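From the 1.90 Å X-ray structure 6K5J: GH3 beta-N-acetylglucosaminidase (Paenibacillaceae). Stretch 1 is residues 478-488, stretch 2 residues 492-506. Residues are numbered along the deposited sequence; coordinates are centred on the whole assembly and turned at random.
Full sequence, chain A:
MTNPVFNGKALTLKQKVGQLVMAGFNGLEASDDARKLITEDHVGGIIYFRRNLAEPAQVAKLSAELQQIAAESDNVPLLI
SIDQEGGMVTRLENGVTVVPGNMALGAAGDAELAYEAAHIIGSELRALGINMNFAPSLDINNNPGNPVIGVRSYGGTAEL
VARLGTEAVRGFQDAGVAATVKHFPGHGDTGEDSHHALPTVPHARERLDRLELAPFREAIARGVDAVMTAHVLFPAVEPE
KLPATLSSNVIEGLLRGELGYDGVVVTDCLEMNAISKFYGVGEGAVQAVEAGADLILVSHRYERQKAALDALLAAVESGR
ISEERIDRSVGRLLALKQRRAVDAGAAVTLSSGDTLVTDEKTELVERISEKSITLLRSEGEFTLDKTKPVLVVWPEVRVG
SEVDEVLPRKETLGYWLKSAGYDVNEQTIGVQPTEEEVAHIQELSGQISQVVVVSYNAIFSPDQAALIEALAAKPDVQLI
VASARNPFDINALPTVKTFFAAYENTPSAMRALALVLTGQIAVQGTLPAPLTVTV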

# COMPACT_ATOMS: atom_id res chain seq x y z
N GLN A 478 19.96 -6.61 28.65
CA GLN A 478 20.60 -6.06 27.45
C GLN A 478 19.52 -6.04 26.37
O GLN A 478 19.20 -7.08 25.78
CB GLN A 478 21.82 -6.87 27.03
CG GLN A 478 23.01 -6.75 27.99
CD GLN A 478 22.87 -7.64 29.21
OE1 GLN A 478 22.65 -8.85 29.09
NE2 GLN A 478 22.98 -7.04 30.40
N LEU A 479 18.95 -4.86 26.14
CA LEU A 479 17.77 -4.70 25.28
C LEU A 479 18.19 -4.16 23.92
O LEU A 479 18.90 -3.15 23.84
CB LEU A 479 16.77 -3.74 25.93
CG LEU A 479 15.59 -3.32 25.05
CD1 LEU A 479 14.67 -4.50 24.82
CD2 LEU A 479 14.83 -2.16 25.70
N ILE A 480 17.73 -4.82 22.86
CA ILE A 480 17.78 -4.29 21.50
C ILE A 480 16.34 -4.10 21.03
O ILE A 480 15.49 -4.98 21.23
CB ILE A 480 18.52 -5.24 20.53
CG1 ILE A 480 20.00 -5.37 20.90
CG2 ILE A 480 18.37 -4.79 19.07
CD1 ILE A 480 20.70 -6.53 20.17
N VAL A 481 16.05 -2.98 20.39
CA VAL A 481 14.74 -2.74 19.78
C VAL A 481 14.92 -2.69 18.27
O VAL A 481 15.84 -2.04 17.76
CB VAL A 481 14.09 -1.46 20.32
CG1 VAL A 481 12.70 -1.24 19.70
CG2 VAL A 481 13.97 -1.53 21.84
N ALA A 482 14.06 -3.40 17.55
CA ALA A 482 14.04 -3.39 16.09
C ALA A 482 12.61 -3.09 15.66
O ALA A 482 11.70 -3.87 15.95
CB ALA A 482 14.52 -4.72 15.51
N SER A 483 12.41 -1.96 14.99
CA SER A 483 11.07 -1.59 14.57
C SER A 483 10.72 -2.32 13.28
O SER A 483 11.52 -2.34 12.33
CB SER A 483 10.96 -0.07 14.37
OG SER A 483 12.01 0.44 13.57
N ALA A 484 9.54 -2.93 13.25
CA ALA A 484 9.05 -3.67 12.10
C ALA A 484 7.87 -2.99 11.43
O ALA A 484 7.19 -3.60 10.59
CB ALA A 484 8.68 -5.10 12.50
N ARG A 485 7.57 -1.75 11.81
CA ARG A 485 6.76 -0.91 10.93
C ARG A 485 7.39 0.48 10.88
O ARG A 485 8.52 0.60 10.40
CB ARG A 485 5.29 -0.91 11.36
CG ARG A 485 4.42 -0.37 10.22
CD ARG A 485 2.97 -0.87 10.22
NE ARG A 485 2.26 -0.25 9.10
CZ ARG A 485 1.32 -0.84 8.37
NH1 ARG A 485 0.92 -2.08 8.64
NH2 ARG A 485 0.76 -0.17 7.37
N ASN A 486 6.71 1.53 11.34
CA ASN A 486 7.29 2.86 11.18
C ASN A 486 8.59 2.97 11.98
O ASN A 486 8.64 2.55 13.14
CB ASN A 486 6.32 3.97 11.63
CG ASN A 486 5.15 4.15 10.68
OD1 ASN A 486 5.05 3.48 9.65
ND2 ASN A 486 4.25 5.06 11.02
N PRO A 487 9.65 3.55 11.40
CA PRO A 487 10.91 3.69 12.14
C PRO A 487 10.87 4.80 13.17
O PRO A 487 11.80 4.90 13.97
CB PRO A 487 11.92 4.02 11.03
CG PRO A 487 11.10 4.81 10.03
CD PRO A 487 9.73 4.12 10.04
N PHE A 488 9.80 5.59 13.20
CA PHE A 488 9.69 6.73 14.10
C PHE A 488 9.40 6.32 15.54
O PHE A 488 9.34 7.20 16.42
CB PHE A 488 8.62 7.69 13.55
CG PHE A 488 8.72 7.87 12.05
CD1 PHE A 488 9.89 8.37 11.48
CD2 PHE A 488 7.69 7.49 11.21
CE1 PHE A 488 10.00 8.52 10.09
CE2 PHE A 488 7.79 7.63 9.82
CZ PHE A 488 8.95 8.14 9.27
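Stretch 2, residues 492-506: ALPTVKTFFAAYENT

Two neighbouring strands that run the same way cannot pair residue to residue through their backbones; instead, one residue of the first strand reaches the two residues that flank its partner on the second. The pairing of residues 478-488 with residues 492-506 in this GH3 beta-N-acetylglucosaminidase illustrates the rule. Val 481 is in register with Phe 499, yet its N donates to Thr 498 O at 3.0 Å and its O accepts from Phe 500 N at 2.8 Å. Two residues on, Ser 483 repeats the pattern around Ala 501: Ser 483 N donates to Phe 500 O at 2.8 Å, and Ser 483 O receives Ala 502 N at 2.8 Å. All four bonds are nearly straight, with angles at the hydrogen between 162° and 172°. The axes of strand 478-483 and of the second strand, which ends at Ala 501, cross at -19° and come within 4.5 Å of each other. CA-H...O contacts supplement the ladder, from Phe 499 CA to Val 481 O at 3.2 Å and from Ala 482 CA to Phe 500 O at 3.4 Å.

Water extends the connection where direct pairing stops. Before the ladder, Leu 479 O is 3.0 Å from a water that accepts from Lys 497 N at 2.8 Å; a second water lies 2.7 Å from both Leu 479 O and Thr 498 OG1. Beyond it, a third water accepts from Ser 483 OG and Tyr 503 N, each at 2.9 Å, and donates to Arg 485 O at 2.7 Å. This bridge joins the loops as both chains leave the sheet. Here Tyr 503, with a positive phi of 68°, also brings its CA to 3.4 Å from Arg 485 O.

The side chains follow the alternation of the strands. On the face carrying Val 481, Phe 499, Ser 483 and Ala 501, Val 481 is the most extensively covered residue: its CG2 meets Val 496 CG1 at 3.7 Å, while its CG1 lies 3.8 Å from Phe 499 CD2 and 4.2 Å from Leu 493 CD1. Val 496 and Leu 493 come from the type I turn that precedes the second strand. The Phe 499 ring extends so that its CZ reaches Ser 483 OG at 3.2 Å and Pro 487 O at 3.5 Å. Pro 487 then closes this end, with CB 3.7 Å from Ala 501 CB and CG 3.8 Å from Tyr 503 CE1. On the other face, Ala 482 CB sits 4.1 Å from Phe 500 CB, and Ile 480 CG2 meets the edge of the Phe 500 ring at CE1, 3.7 Å away.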

# COMPACT_ATOMS: atom_id res chain seq x y z
N ALA A 492 9.70 7.85 20.55
CA ALA A 492 8.98 7.59 21.78
C ALA A 492 9.77 6.74 22.77
O ALA A 492 9.22 6.33 23.79
CB ALA A 492 7.64 6.90 21.48
N LEU A 493 11.05 6.46 22.49
CA LEU A 493 11.85 5.50 23.25
C LEU A 493 13.18 6.10 23.68
O LEU A 493 14.25 5.62 23.29
CB LEU A 493 12.06 4.22 22.43
CG LEU A 493 10.79 3.51 21.98
CD1 LEU A 493 11.11 2.40 20.98
CD2 LEU A 493 10.02 2.94 23.19
N PRO A 494 13.17 7.14 24.52
CA PRO A 494 14.42 7.85 24.82
C PRO A 494 15.43 7.04 25.63
O PRO A 494 16.62 7.36 25.59
CB PRO A 494 13.95 9.09 25.59
CG PRO A 494 12.62 8.72 26.15
CD PRO A 494 12.00 7.77 25.16
N THR A 495 15.00 6.00 26.35
CA THR A 495 15.90 5.20 27.17
C THR A 495 16.55 4.06 26.41
O THR A 495 17.54 3.49 26.88
CB THR A 495 15.14 4.64 28.38
OG1 THR A 495 14.26 5.65 28.89
CG2 THR A 495 16.10 4.19 29.49
N VAL A 496 16.02 3.72 25.23
CA VAL A 496 16.55 2.60 24.46
C VAL A 496 17.95 2.94 23.98
O VAL A 496 18.21 4.05 23.49
CB VAL A 496 15.60 2.28 23.29
CG1 VAL A 496 16.26 1.40 22.24
CG2 VAL A 496 14.35 1.62 23.83
N LYS A 497 18.88 1.99 24.13
CA LYS A 497 20.27 2.24 23.74
C LYS A 497 20.59 1.78 22.32
O LYS A 497 21.51 2.34 21.70
CB LYS A 497 21.22 1.54 24.71
CG LYS A 497 21.28 2.18 26.09
CD LYS A 497 22.22 1.39 27.00
CE LYS A 497 21.86 1.60 28.47
NZ LYS A 497 22.35 0.47 29.31
N THR A 498 19.88 0.78 21.80
CA THR A 498 20.15 0.19 20.50
C THR A 498 18.84 0.05 19.76
O THR A 498 17.94 -0.66 20.22
CB THR A 498 20.82 -1.18 20.64
OG1 THR A 498 21.96 -1.07 21.51
CG2 THR A 498 21.27 -1.71 19.28
N PHE A 499 18.73 0.71 18.60
CA PHE A 499 17.48 0.76 17.84
C PHE A 499 17.76 0.53 16.37
O PHE A 499 18.55 1.27 15.76
CB PHE A 499 16.75 2.10 18.05
CG PHE A 499 15.41 2.17 17.36
CD1 PHE A 499 15.32 2.57 16.03
CD2 PHE A 499 14.25 1.84 18.05
CE1 PHE A 499 14.08 2.63 15.38
CE2 PHE A 499 13.00 1.90 17.42
CZ PHE A 499 12.92 2.31 16.06
N PHE A 500 17.11 -0.47 15.79
CA PHE A 500 17.17 -0.77 14.36
C PHE A 500 15.82 -0.47 13.72
O PHE A 500 14.78 -0.53 14.37
CB PHE A 500 17.50 -2.25 14.12
CG PHE A 500 18.88 -2.66 14.55
CD1 PHE A 500 19.11 -3.09 15.86
CD2 PHE A 500 19.94 -2.65 13.65
CE1 PHE A 500 20.37 -3.48 16.26
CE2 PHE A 500 21.21 -3.03 14.05
CZ PHE A 500 21.42 -3.45 15.36
N ALA A 501 15.84 -0.21 12.41
CA ALA A 501 14.62 -0.14 11.62
C ALA A 501 14.64 -1.21 10.54
O ALA A 501 15.61 -1.32 9.78
CB ALA A 501 14.43 1.25 10.98
N ALA A 502 13.56 -1.98 10.46
CA ALA A 502 13.35 -2.92 9.36
C ALA A 502 12.22 -2.51 8.43
O ALA A 502 12.11 -3.10 7.34
CB ALA A 502 13.07 -4.33 9.90
N TYR A 503 11.38 -1.55 8.82
CA TYR A 503 10.33 -0.94 8.00
C TYR A 503 9.18 -1.89 7.65
O TYR A 503 8.26 -1.49 6.92
CB TYR A 503 10.90 -0.33 6.70
CG TYR A 503 12.13 0.51 6.96
CD1 TYR A 503 12.01 1.81 7.42
CD2 TYR A 503 13.41 -0.01 6.78
CE1 TYR A 503 13.13 2.59 7.68
CE2 TYR A 503 14.54 0.75 7.04
CZ TYR A 503 14.39 2.06 7.48
OH TYR A 503 15.50 2.83 7.74
N GLU A 504 9.20 -3.13 8.14
CA GLU A 504 8.17 -4.12 7.83
C GLU A 504 8.51 -5.38 8.62
O GLU A 504 9.62 -5.51 9.16
CB GLU A 504 8.08 -4.42 6.34
CG GLU A 504 9.37 -4.92 5.75
CD GLU A 504 9.34 -4.95 4.24
OE1 GLU A 504 8.71 -4.06 3.62
OE2 GLU A 504 9.96 -5.88 3.67
N ASN A 505 7.54 -6.30 8.70
CA ASN A 505 7.74 -7.58 9.37
C ASN A 505 7.68 -8.75 8.39
O ASN A 505 7.28 -9.86 8.75
CB ASN A 505 6.72 -7.77 10.50
CG ASN A 505 5.29 -7.91 10.00
OD1 ASN A 505 5.02 -7.76 8.81
ND2 ASN A 505 4.37 -8.20 10.92
N THR A 506 8.06 -8.51 7.13
CA THR A 506 8.06 -9.52 6.09
C THR A 506 9.08 -10.62 6.39
O THR A 506 10.01 -10.42 7.17
CB THR A 506 8.41 -8.89 4.75
OG1 THR A 506 9.71 -8.29 4.85
CG2 THR A 506 7.39 -7.84 4.36
O HOH W 1 18.10 -0.57 25.06
O HOH W 2 21.48 -2.54 23.74
O HOH W 3 11.16 0.48 10.84